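Local coordinates for MMACHC-like protein (Caenorhabditis elegans, PDB 5UJC) that binds cobalamins and probably catalyses the reductive decyanation of cyanocobalamin and the glutathione-dependent dealkylation of alkylcobalamins in intracellular vitamin B12 processing, at residues 150-155 and 213-218; 219-222 and 227-230; 28-33 and 135-140; 34-39 and 45-50. One frame throughout, in Å; residues are numbered along the deposited sequence. Where two conformers were deposited one is given.

How the contacts relate
Contacts 1 and 2 follow one another along helix 212-225, on the same side of the chain's centre, and both lie toward the periphery: contact 1 is partly buried, whereas contact 2 is a surface salt bridge with a water beside it. Contacts 3 and 4 share helix 32-39 and touch each other, Cys-137 and Thr-136 of one packing on Tyr-35 and Ala-38 of the other. Contact 3 is the buried one, purely apolar and sulfur-aromatic, between sheet and helix. Contact 4 mixes apolar packing with a paired amide grip on a loop. Contacts 2, 3 and 4 each include residues of the methylcobalamin pocket; contact 1 stands farther back.

Contact 1: residues 150-155 and 213-218; sequences CHFQED and EDVRTA
Phe-152 and Arg-216 bring the two backbones nearest each other, their CA atoms 7.2 Å apart, where the loop 150-155, extended beyond a short 3-10 turn, passes helix 212-225. That spacing leaves the joining to side chains and one carbonyl. The Phe-152 ring lies broadside to Val-215, whose CG1 methyl sits almost on the ring normal, 3.5 Å from the centroid, in a CH-pi contact over the middle of one face. CG2 of the same valine reaches the rim at CE1 and CZ, and the two side chains cross at about a right angle. Val-215 holds CG1 anti to its own N (chi1 175°), which turns that methyl onto the ring. Arg-216 approaches from the next position of the helix. Its chain bends at chi3, and NH2 donates to Phe-152 O over 3.0 Å with an N-H...O angle of 144°. The oxygen lies near the guanidinium plane, whereas the donor stands above the carbonyl plane. NH1 of Arg-216 is held by Glu-213 OE2 at 2.7 Å in a salt bridge one turn back on the helix, its hydrogen bond weak, so the guanidinium is tied on two of its nitrogens. Tyr-147 of strand 145-147, a substrate-binding position by similarity, touches both Phe-152 and Val-215. The arrangement is loop-to-helix packing that joins the segment after strand 145-147 to helix 212-225, close to the cobalamin site of the MMACHC fold, with the Phe-152 side chain about 10 Å from the ligand.

Contact 2: residues 219-222 and 227-230; sequences LEKF and KDSG
An Asx turn just past the end of helix 212-225 lies at the heart of this surface contact, and a salt bridge ties it back to the helix. Asp-228 OD1 accepts from Gly-230 N at 2.8 Å with an N-H...O angle of 159°, which closes the turn. The other oxygen, OD2, takes Lys-221 NZ at 2.8 Å on its syn side, 19° out of the carboxylate plane. Both carboxylate oxygens are thus engaged, one by backbone and one by charge. Lys-221 reaches it by folding at chi2 and chi3, so that its chain crosses the aspartate at about a right angle and CE passes 4.3 Å from Gly-230 CA. Water 1 makes a second link, lying 2.9 Å from Lys-221 O and 2.8 Å from Asp-228 OD1. A methionine in place of Lys-221 would probably leave the Asp-228 carboxylate without its charged mate and the turn less firmly tied to the helix. Next to the lysine, Phe-222 points away from the turn and touches methylcobalamin. The contact is a salt-bridged Asx turn at the C-terminal end of a helix lining the cobalamin pocket.

Contact 3: residues 28-33 and 135-140; sequences HMFKIG and QTCGHV
A cysteine sulfur beside an aromatic ring sets this buried contact apart: Cys-137 SG lies 4.7 Å from the centroid of the Phe-30 ring, 51° off the ring normal, so it meets the ring obliquely. CZ of Phe-30 is the nearest ring atom, 3.7 Å from that sulfur, and CE2 is next. Farther round the ring, CD2 meets the CG2 methyl of Val-140 at 4.1 Å, one helical turn beyond the cysteine, so the two helix residues hold neighbouring parts of the same ring. Phe-30 carries CG between its backbone N and carbonyl carbon (chi1 66°), an orientation that sends the ring out from the strand to the helix. The phenylalanine belongs to strand 25-31, an outermost strand of the four-stranded antiparallel sheet, and helix 134-140 packs against that sheet. Strand 185-196 of the same sheet joins in through Val-189, which touches both Phe-30 and Cys-137. An alanine at Phe-30 is likely to open a gap between strand and helix, costing Cys-137 SG one of its two aromatic neighbours, the other being Tyr-35, and Val-140 CG2 its contact with the strand. On the helix, Gln-135 and His-139 belong to the methylcobalamin pocket; Gln-135 NE2 is hydrogen-bonded to the ligand, and His-139 ND1 is bonded to Tyr-146 N.

Contact 4: residues 34-39 and 45-50; sequences SYNEAV and FALPYD
A paired amide-to-backbone grip, flanked by apolar packing, joins helix 32-39 to the loop 45-50 that leads on to strand 53-60. Asn-36 and Ala-46 bring their CA atoms to within 5.2 Å, and the asparagine side chain spans the gap to Leu-47. Leu-47 N donates to Asn-36 OD1 at 2.8 Å, nearly straight at 172°, while Asn-36 ND2 donates to Leu-47 O at 3.0 Å, in the carbonyl plane and on a lone pair. Both polar groups of one loop residue are thereby read by one amide, and this fixes the flip of the amide. ND2 also gives to water 3, which bridges to Tyr-49 O. Tyr-35 lies alongside, its CG anti to N (chi1 177°), which carries the ring toward the loop. Its CD2 meets Leu-47 CD1 at 3.6 Å, the two side chains crossing at about a right angle, while Phe-45 O comes to the ring edge 3.5 Å from CE2. The hydroxyl accepts from Leu-133 N and donates to water 2, which in turn gives to Phe-45 O. On the next turn Val-39 CG2 packs against Phe-45 CB at 4.1 Å, and CG1 of this valine lies over one face of the Tyr-35 ring, toward its rim. Ala-38, Val-39 and Phe-45 line the methylcobalamin pocket, and Val-39 O is hydrogen-bonded to the ligand. The arrangement is that of a helix and its returning loop, which has an inverse gamma turn centred at Pro-48 farther along; their near ends contribute part of the cobalamin pocket.

Contact 1: residues 150-155 and 213-218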
loop_
_atom_site.group_PDB
_atom_site.type_symbol
_atom_site.label_atom_id
_atom_site.label_comp_id
_atom_site.label_asym_id
_atom_site.label_seq_id
_atom_site.Cartn_x
_atom_site.Cartn_y
_atom_site.Cartn_z
ATOM N N CYS A 150 10.225 15.978 7.897
ATOM C CA CYS A 150 11.598 16.554 7.918
ATOM C C CYS A 150 11.877 17.473 6.724
ATOM O O CYS A 150 12.843 18.239 6.751
ATOM C CB CYS A 150 12.669 15.430 7.961
ATOM S SG CYS A 150 12.714 14.323 6.495
ATOM N N HIS A 151 11.059 17.362 5.653
ATOM C CA HIS A 151 11.199 18.246 4.477
ATOM C C HIS A 151 10.375 19.547 4.559
ATOM O O HIS A 151 10.401 20.355 3.625
ATOM C CB HIS A 151 10.826 17.487 3.193
ATOM C CG HIS A 151 11.779 16.390 2.836
ATOM N ND1 HIS A 151 11.422 15.336 2.023
ATOM C CD2 HIS A 151 13.074 16.181 3.177
ATOM C CE1 HIS A 151 12.456 14.528 1.873
ATOM N NE2 HIS A 151 13.470 15.016 2.564
ATOM N N PHE A 152 9.644 19.733 5.665
ATOM C CA PHE A 152 8.755 20.882 5.833
ATOM C C PHE A 152 9.017 21.623 7.162
ATOM O O PHE A 152 8.135 22.242 7.742
ATOM C CB PHE A 152 7.298 20.430 5.646
ATOM C CG PHE A 152 7.002 19.998 4.236
ATOM C CD1 PHE A 152 6.682 20.953 3.263
ATOM C CD2 PHE A 152 7.252 18.688 3.820
ATOM C CE1 PHE A 152 6.532 20.589 1.932
ATOM C CE2 PHE A 152 7.107 18.323 2.484
ATOM C CZ PHE A 152 6.763 19.285 1.540
ATOM N N GLN A 153 10.286 21.647 7.540
ATOM C CA GLN A 153 10.764 22.438 8.675
ATOM C C GLN A 153 11.007 23.885 8.282
ATOM O O GLN A 153 11.407 24.174 7.149
ATOM C CB GLN A 153 12.076 21.856 9.195
ATOM C CG GLN A 153 11.959 20.444 9.685
ATOM C CD GLN A 153 11.038 20.346 10.858
ATOM O OE1 GLN A 153 11.291 20.931 11.899
ATOM N NE2 GLN A 153 9.929 19.678 10.679
ATOM N N GLU A 154 10.778 24.786 9.236
ATOM C CA GLU A 154 11.109 26.199 9.068
ATOM C C GLU A 154 12.018 26.644 10.201
ATOM O O GLU A 154 11.900 26.158 11.329
ATOM C CB GLU A 154 9.835 27.044 9.050
ATOM C CG GLU A 154 9.032 26.916 7.768
ATOM C CD GLU A 154 9.803 27.386 6.551
ATOM O OE1 GLU A 154 10.697 28.243 6.710
ATOM O OE2 GLU A 154 9.516 26.902 5.436
ATOM N N ASP A 155 12.942 27.556 9.893
ATOM C CA ASP A 155 13.911 28.045 10.891
ATOM C C ASP A 155 13.192 28.755 12.030
ATOM O O ASP A 155 12.408 29.675 11.799
ATOM C CB ASP A 155 14.932 28.997 10.240
ATOM C CG ASP A 155 15.938 28.267 9.346
ATOM O OD1 ASP A 155 16.355 27.140 9.701
ATOM O OD2 ASP A 155 16.322 28.832 8.299
ATOM N N GLU A 213 2.090 24.954 3.402
ATOM C CA GLU A 213 1.074 24.994 4.466
ATOM C C GLU A 213 -0.016 23.932 4.253
ATOM O O GLU A 213 -0.547 23.431 5.196
ATOM C CB GLU A 213 0.472 26.396 4.631
ATOM C CG GLU A 213 1.444 27.447 5.156
ATOM C CD GLU A 213 1.950 27.216 6.601
ATOM O OE1 GLU A 213 1.307 26.515 7.404
ATOM O OE2 GLU A 213 3.019 27.764 6.927
ATOM N N ASP A 214 -0.348 23.622 2.993
ATOM C CA ASP A 214 -1.271 22.488 2.702
ATOM C C ASP A 214 -0.660 21.167 3.103
ATOM O O ASP A 214 -1.345 20.310 3.686
ATOM C CB ASP A 214 -1.655 22.426 1.213
ATOM C CG ASP A 214 -2.547 23.568 0.788
ATOM O OD1 ASP A 214 -3.318 24.096 1.635
ATOM O OD2 ASP A 214 -2.496 23.926 -0.394
ATOM N N VAL A 215 0.648 21.020 2.873
ATOM C CA VAL A 215 1.347 19.790 3.267
ATOM C C VAL A 215 1.299 19.624 4.768
ATOM O O VAL A 215 0.970 18.540 5.279
ATOM C CB VAL A 215 2.819 19.778 2.776
ATOM C CG1 VAL A 215 3.556 18.550 3.300
ATOM C CG2 VAL A 215 2.884 19.839 1.260
ATOM N N ARG A 216 1.597 20.701 5.508
ATOM C CA ARG A 216 1.608 20.586 6.960
ATOM C C ARG A 216 0.198 20.267 7.506
ATOM O O ARG A 216 0.051 19.437 8.402
ATOM C CB ARG A 216 2.199 21.848 7.623
ATOM C CG ARG A 216 3.714 21.987 7.433
ATOM C CD ARG A 216 4.321 23.140 8.236
ATOM N NE ARG A 216 4.188 24.370 7.503
ATOM C CZ ARG A 216 5.091 24.865 6.632
ATOM N NH1 ARG A 216 4.807 25.963 5.973
ATOM N NH2 ARG A 216 6.277 24.257 6.419
ATOM N N THR A 217 -0.826 20.858 6.906
ATOM C CA THR A 217 -2.207 20.570 7.305
ATOM C C THR A 217 -2.556 19.106 7.014
ATOM O O THR A 217 -3.157 18.429 7.840
ATOM C CB THR A 217 -3.194 21.498 6.607
ATOM O OG1 THR A 217 -2.880 22.844 6.952
ATOM C CG2 THR A 217 -4.627 21.204 7.034
ATOM N N ALA A 218 -2.162 18.624 5.839
ATOM C CA ALA A 218 -2.437 17.228 5.457
ATOM C C ALA A 218 -1.770 16.269 6.445
ATOM O O ALA A 218 -2.379 15.264 6.872
ATOM C CB ALA A 218 -1.946 16.962 4.045
#

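Contact 2: residues 219-222 and 227-230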
loop_
_atom_site.group_PDB
_atom_site.type_symbol
_atom_site.label_atom_id
_atom_site.label_comp_id
_atom_site.label_asym_id
_atom_site.label_seq_id
_atom_site.Cartn_x
_atom_site.Cartn_y
_atom_site.Cartn_z
ATOM N N LEU A 219 -0.522 16.569 6.818
ATOM C CA LEU A 219 0.191 15.710 7.726
ATOM C C LEU A 219 -0.422 15.708 9.129
ATOM O O LEU A 219 -0.459 14.652 9.794
ATOM C CB LEU A 219 1.680 16.071 7.774
ATOM C CG LEU A 219 2.473 15.751 6.500
ATOM C CD1 LEU A 219 3.862 16.330 6.530
ATOM C CD2 LEU A 219 2.524 14.286 6.280
ATOM N N GLU A 220 -0.911 16.857 9.578
ATOM C CA GLU A 220 -1.650 16.922 10.843
ATOM C C GLU A 220 -2.966 16.134 10.772
ATOM O O GLU A 220 -3.293 15.407 11.691
ATOM C CB GLU A 220 -1.898 18.364 11.258
ATOM C CG GLU A 220 -0.592 19.085 11.662
ATOM C CD GLU A 220 -0.779 20.511 12.131
ATOM O OE1 GLU A 220 -1.919 20.910 12.402
ATOM O OE2 GLU A 220 0.245 21.234 12.267
ATOM N N LYS A 221 -3.704 16.275 9.679
ATOM C CA LYS A 221 -4.973 15.542 9.529
ATOM C C LYS A 221 -4.720 14.036 9.536
ATOM O O LYS A 221 -5.491 13.260 10.093
ATOM C CB LYS A 221 -5.694 15.948 8.243
ATOM C CG LYS A 221 -6.410 17.306 8.306
ATOM C CD LYS A 221 -7.653 17.287 9.222
ATOM C CE LYS A 221 -8.605 16.102 8.955
ATOM N NZ LYS A 221 -9.948 16.249 9.604
ATOM N N PHE A 222 -3.627 13.630 8.920
ATOM C CA PHE A 222 -3.246 12.213 8.874
ATOM C C PHE A 222 -2.877 11.702 10.279
ATOM O O PHE A 222 -3.407 10.701 10.745
ATOM C CB PHE A 222 -2.082 12.036 7.896
ATOM C CG PHE A 222 -1.566 10.613 7.776
ATOM C CD1 PHE A 222 -2.432 9.554 7.506
ATOM C CD2 PHE A 222 -0.199 10.346 7.880
ATOM C CE1 PHE A 222 -1.941 8.279 7.356
ATOM C CE2 PHE A 222 0.278 9.065 7.724
ATOM C CZ PHE A 222 -0.590 8.040 7.446
ATOM N N LYS A 227 -8.855 8.694 11.485
ATOM C CA LYS A 227 -10.127 7.932 11.507
ATOM C C LYS A 227 -11.216 8.597 10.672
ATOM O O LYS A 227 -12.120 7.915 10.201
ATOM C CB LYS A 227 -10.609 7.710 12.921
ATOM C CG LYS A 227 -9.747 6.748 13.689
ATOM C CD LYS A 227 -10.181 6.619 15.123
ATOM C CE LYS A 227 -9.408 5.517 15.825
ATOM N NZ LYS A 227 -9.872 5.348 17.228
ATOM N N ASP A 228 -11.127 9.922 10.478
ATOM C CA ASP A 228 -12.142 10.625 9.683
ATOM C C ASP A 228 -11.851 10.634 8.186
ATOM O O ASP A 228 -12.664 11.102 7.416
ATOM C CB ASP A 228 -12.454 12.059 10.231
ATOM C CG ASP A 228 -11.308 13.094 10.019
ATOM O OD1 ASP A 228 -10.558 13.012 9.014
ATOM O OD2 ASP A 228 -11.244 14.060 10.838
ATOM N N SER A 229 -10.683 10.084 7.794
ATOM C CA SER A 229 -10.279 9.967 6.384
ATOM C C SER A 229 -10.159 11.296 5.633
ATOM O O SER A 229 -9.913 11.278 4.441
ATOM C CB SER A 229 -11.217 9.020 5.611
ATOM O OG SER A 229 -10.856 7.651 5.806
ATOM N N GLY A 230 -10.206 12.437 6.336
ATOM C CA GLY A 230 -10.045 13.725 5.659
ATOM C C GLY A 230 -8.715 13.855 4.915
ATOM O O GLY A 230 -8.637 14.473 3.853
HETATM O O HOH W 1 -7.784 12.841 8.404
#

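Contact 3: residues 28-33 and 135-140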
loop_
_atom_site.group_PDB
_atom_site.type_symbol
_atom_site.label_atom_id
_atom_site.label_comp_id
_atom_site.label_asym_id
_atom_site.label_seq_id
_atom_site.Cartn_x
_atom_site.Cartn_y
_atom_site.Cartn_z
ATOM N N HIS A 28 4.290 -0.882 -10.047
ATOM C CA HIS A 28 5.258 0.112 -10.472
ATOM C C HIS A 28 6.672 -0.467 -10.331
ATOM O O HIS A 28 7.043 -0.966 -9.266
ATOM C CB HIS A 28 5.142 1.363 -9.594
ATOM C CG HIS A 28 3.789 1.983 -9.623
ATOM N ND1 HIS A 28 3.493 3.063 -10.399
ATOM C CD2 HIS A 28 2.646 1.657 -8.977
ATOM C CE1 HIS A 28 2.224 3.394 -10.222
ATOM N NE2 HIS A 28 1.683 2.531 -9.389
ATOM N N MET A 29 7.457 -0.395 -11.398
ATOM C CA MET A 29 8.788 -0.964 -11.419
ATOM C C MET A 29 9.803 0.021 -10.845
ATOM O O MET A 29 9.711 1.242 -11.076
ATOM C CB MET A 29 9.164 -1.364 -12.841
ATOM C CG MET A 29 10.410 -2.231 -12.921
ATOM S SD MET A 29 10.690 -3.031 -14.485
ATOM C CE MET A 29 11.101 -1.679 -15.499
ATOM N N PHE A 30 10.800 -0.503 -10.130
ATOM C CA PHE A 30 11.920 0.314 -9.700
ATOM C C PHE A 30 13.154 -0.516 -9.475
ATOM O O PHE A 30 13.091 -1.740 -9.494
ATOM C CB PHE A 30 11.566 1.120 -8.440
ATOM C CG PHE A 30 11.329 0.278 -7.196
ATOM C CD1 PHE A 30 10.121 -0.386 -6.995
ATOM C CD2 PHE A 30 12.292 0.208 -6.199
ATOM C CE1 PHE A 30 9.910 -1.137 -5.846
ATOM C CE2 PHE A 30 12.072 -0.511 -5.047
ATOM C CZ PHE A 30 10.874 -1.169 -4.856
ATOM N N LYS A 31 14.298 0.161 -9.338
ATOM C CA LYS A 31 15.561 -0.513 -9.104
ATOM C C LYS A 31 15.849 -0.505 -7.603
ATOM O O LYS A 31 15.684 0.507 -6.949
ATOM C CB LYS A 31 16.697 0.197 -9.854
ATOM C CG LYS A 31 16.525 0.213 -11.360
ATOM C CD LYS A 31 17.658 0.958 -12.049
ATOM C CE LYS A 31 17.614 2.463 -11.779
ATOM N NZ LYS A 31 18.287 3.223 -12.866
ATOM N N ILE A 32 16.390 -1.588 -7.081
ATOM C CA ILE A 32 16.724 -1.631 -5.674
ATOM C C ILE A 32 17.709 -0.501 -5.314
ATOM O O ILE A 32 17.604 0.090 -4.244
ATOM C CB ILE A 32 17.310 -3.013 -5.262
ATOM C CG1 ILE A 32 16.231 -4.105 -5.321
ATOM C CG2 ILE A 32 17.937 -2.950 -3.870
ATOM C CD1 ILE A 32 15.076 -3.907 -4.362
ATOM N N GLY A 33 18.640 -0.183 -6.221
ATOM C CA GLY A 33 19.600 0.899 -5.961
ATOM C C GLY A 33 18.930 2.246 -5.677
ATOM O O GLY A 33 19.437 3.055 -4.874
ATOM N N GLN A 135 6.499 3.883 1.575
ATOM C CA GLN A 135 6.365 5.261 1.074
ATOM C C GLN A 135 7.611 5.691 0.323
ATOM O O GLN A 135 7.535 6.395 -0.686
ATOM C CB GLN A 135 6.035 6.231 2.209
ATOM C CG GLN A 135 4.703 5.898 2.867
ATOM C CD GLN A 135 4.611 6.422 4.266
ATOM O OE1 GLN A 135 5.475 6.139 5.106
ATOM N NE2 GLN A 135 3.574 7.214 4.538
ATOM N N THR A 136 8.765 5.212 0.770
ATOM C CA THR A 136 10.009 5.470 0.040
ATOM C C THR A 136 9.990 4.746 -1.320
ATOM O O THR A 136 10.313 5.350 -2.342
ATOM C CB THR A 136 11.229 5.069 0.873
ATOM O OG1 THR A 136 11.320 5.931 2.021
ATOM C CG2 THR A 136 12.509 5.191 0.079
ATOM N N CYS A 137 9.553 3.476 -1.336
ATOM C CA CYS A 137 9.399 2.777 -2.612
ATOM C C CYS A 137 8.473 3.552 -3.553
ATOM O O CYS A 137 8.742 3.678 -4.725
ATOM C CB CYS A 137 8.831 1.358 -2.433
ATOM S SG CYS A 137 9.907 0.224 -1.572
ATOM N N GLY A 138 7.348 4.015 -3.028
ATOM C CA GLY A 138 6.380 4.713 -3.852
ATOM C C GLY A 138 6.930 5.966 -4.477
ATOM O O GLY A 138 6.595 6.314 -5.642
ATOM N N HIS A 139 7.774 6.663 -3.731
ATOM C CA HIS A 139 8.358 7.901 -4.236
ATOM C C HIS A 139 9.425 7.609 -5.318
ATOM O O HIS A 139 9.387 8.182 -6.422
ATOM C CB HIS A 139 8.959 8.688 -3.078
ATOM C CG HIS A 139 9.300 10.107 -3.416
ATOM N ND1 HIS A 139 8.424 11.143 -3.211
ATOM C CD2 HIS A 139 10.412 10.652 -3.954
ATOM C CE1 HIS A 139 8.987 12.276 -3.590
ATOM N NE2 HIS A 139 10.196 12.003 -4.048
ATOM N N VAL A 140 10.343 6.677 -5.031
ATOM C CA VAL A 140 11.384 6.398 -5.982
ATOM C C VAL A 140 10.857 5.705 -7.240
ATOM O O VAL A 140 11.442 5.852 -8.323
ATOM C CB VAL A 140 12.576 5.628 -5.380
ATOM C CG1 VAL A 140 13.161 6.380 -4.174
ATOM C CG2 VAL A 140 12.232 4.192 -5.041
#

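Contact 4: residues 34-39 and 45-50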
loop_
_atom_site.group_PDB
_atom_site.type_symbol
_atom_site.label_atom_id
_atom_site.label_comp_id
_atom_site.label_asym_id
_atom_site.label_seq_id
_atom_site.Cartn_x
_atom_site.Cartn_y
_atom_site.Cartn_z
ATOM N N SER A 34 17.797 2.497 -6.325
ATOM C CA SER A 34 17.065 3.741 -6.096
ATOM C C SER A 34 16.515 3.791 -4.687
ATOM O O SER A 34 16.555 4.826 -4.033
ATOM C CB SER A 34 15.944 3.890 -7.094
ATOM O OG SER A 34 16.453 3.941 -8.420
ATOM N N TYR A 35 16.020 2.662 -4.209
ATOM C CA TYR A 35 15.561 2.566 -2.839
ATOM C C TYR A 35 16.721 2.742 -1.840
ATOM O O TYR A 35 16.618 3.510 -0.876
ATOM C CB TYR A 35 14.869 1.216 -2.609
ATOM C CG TYR A 35 14.412 0.992 -1.185
ATOM C CD1 TYR A 35 13.170 1.438 -0.748
ATOM C CD2 TYR A 35 15.233 0.328 -0.266
ATOM C CE1 TYR A 35 12.753 1.233 0.535
ATOM C CE2 TYR A 35 14.810 0.087 1.017
ATOM C CZ TYR A 35 13.573 0.552 1.424
ATOM O OH TYR A 35 13.124 0.337 2.716
ATOM N N ASN A 36 17.805 2.033 -2.072
ATOM C CA ASN A 36 18.941 2.096 -1.157
ATOM C C ASN A 36 19.553 3.488 -1.092
ATOM O O ASN A 36 20.005 3.917 -0.033
ATOM C CB ASN A 36 19.983 1.064 -1.528
ATOM C CG ASN A 36 19.579 -0.346 -1.135
ATOM O OD1 ASN A 36 18.662 -0.544 -0.331
ATOM N ND2 ASN A 36 20.296 -1.334 -1.662
ATOM N N GLU A 37 19.593 4.183 -2.234
ATOM C CA GLU A 37 20.074 5.580 -2.262
ATOM C C GLU A 37 19.190 6.478 -1.378
ATOM O O GLU A 37 19.693 7.346 -0.661
ATOM C CB GLU A 37 20.126 6.116 -3.721
ATOM C CG GLU A 37 20.511 7.599 -3.859
ATOM C CD GLU A 37 20.328 8.142 -5.282
ATOM O OE1 GLU A 37 19.495 7.587 -6.059
ATOM O OE2 GLU A 37 21.003 9.140 -5.620
ATOM N N ALA A 38 17.875 6.237 -1.406
ATOM C CA ALA A 38 16.950 7.061 -0.677
ATOM C C ALA A 38 17.015 6.790 0.860
ATOM O O ALA A 38 17.053 7.736 1.652
ATOM C CB ALA A 38 15.542 6.856 -1.184
ATOM N N VAL A 39 16.992 5.518 1.263
ATOM C CA VAL A 39 17.038 5.207 2.699
ATOM C C VAL A 39 18.397 5.402 3.290
ATOM O O VAL A 39 18.521 5.619 4.503
ATOM C CB VAL A 39 16.507 3.783 3.053
ATOM C CG1 VAL A 39 15.052 3.635 2.633
ATOM C CG2 VAL A 39 17.350 2.669 2.440
ATOM N N PHE A 45 17.794 -0.191 6.825
ATOM C CA PHE A 45 16.789 -0.489 5.830
ATOM C C PHE A 45 17.380 -0.862 4.466
ATOM O O PHE A 45 16.671 -1.295 3.593
ATOM C CB PHE A 45 15.851 0.719 5.686
ATOM C CG PHE A 45 15.015 0.956 6.899
ATOM C CD1 PHE A 45 13.934 0.151 7.160
ATOM C CD2 PHE A 45 15.351 1.950 7.813
ATOM C CE1 PHE A 45 13.189 0.328 8.297
ATOM C CE2 PHE A 45 14.595 2.148 8.936
ATOM C CZ PHE A 45 13.500 1.348 9.169
ATOM N N ALA A 46 18.678 -0.635 4.263
ATOM C CA ALA A 46 19.297 -0.974 2.984
ATOM C C ALA A 46 19.058 -2.466 2.654
ATOM O O ALA A 46 19.189 -3.312 3.510
ATOM C CB ALA A 46 20.784 -0.669 3.025
ATOM N N LEU A 47 18.683 -2.755 1.412
ATOM C CA LEU A 47 18.363 -4.102 1.010
ATOM C C LEU A 47 19.571 -4.757 0.340
ATOM O O LEU A 47 20.305 -4.089 -0.403
ATOM C CB LEU A 47 17.188 -4.088 0.042
ATOM C CG LEU A 47 15.895 -3.533 0.623
ATOM C CD1 LEU A 47 14.868 -3.279 -0.490
ATOM C CD2 LEU A 47 15.331 -4.490 1.663
ATOM N N PRO A 48 19.763 -6.075 0.573
ATOM C CA PRO A 48 20.998 -6.756 0.171
ATOM C C PRO A 48 20.949 -7.299 -1.275
ATOM O O PRO A 48 21.082 -8.493 -1.496
ATOM C CB PRO A 48 21.094 -7.896 1.182
ATOM C CG PRO A 48 19.680 -8.251 1.437
ATOM C CD PRO A 48 18.948 -6.930 1.465
ATOM N N TYR A 49 20.763 -6.399 -2.228
ATOM C CA TYR A 49 20.746 -6.742 -3.642
ATOM C C TYR A 49 21.538 -5.721 -4.405
ATOM O O TYR A 49 21.619 -4.551 -3.994
ATOM C CB TYR A 49 19.296 -6.779 -4.175
ATOM C CG TYR A 49 18.417 -7.709 -3.408
ATOM C CD1 TYR A 49 18.406 -9.062 -3.686
ATOM C CD2 TYR A 49 17.625 -7.243 -2.376
ATOM C CE1 TYR A 49 17.644 -9.931 -2.936
ATOM C CE2 TYR A 49 16.839 -8.091 -1.645
ATOM C CZ TYR A 49 16.859 -9.442 -1.921
ATOM O OH TYR A 49 16.094 -10.295 -1.194
ATOM N N ASP A 50 22.070 -6.122 -5.552
ATOM C CA ASP A 50 22.756 -5.179 -6.450
ATOM C C ASP A 50 21.840 -4.037 -6.894
ATOM O O ASP A 50 20.604 -4.209 -6.998
ATOM C CB ASP A 50 23.307 -5.909 -7.687
ATOM C CG ASP A 50 24.428 -6.909 -7.344
ATOM O OD1 ASP A 50 25.000 -6.835 -6.235
ATOM O OD2 ASP A 50 24.714 -7.784 -8.194
HETATM O O HOH W 2 14.131 -1.730 4.023
HETATM O O HOH W 3 21.958 -1.762 -3.925
#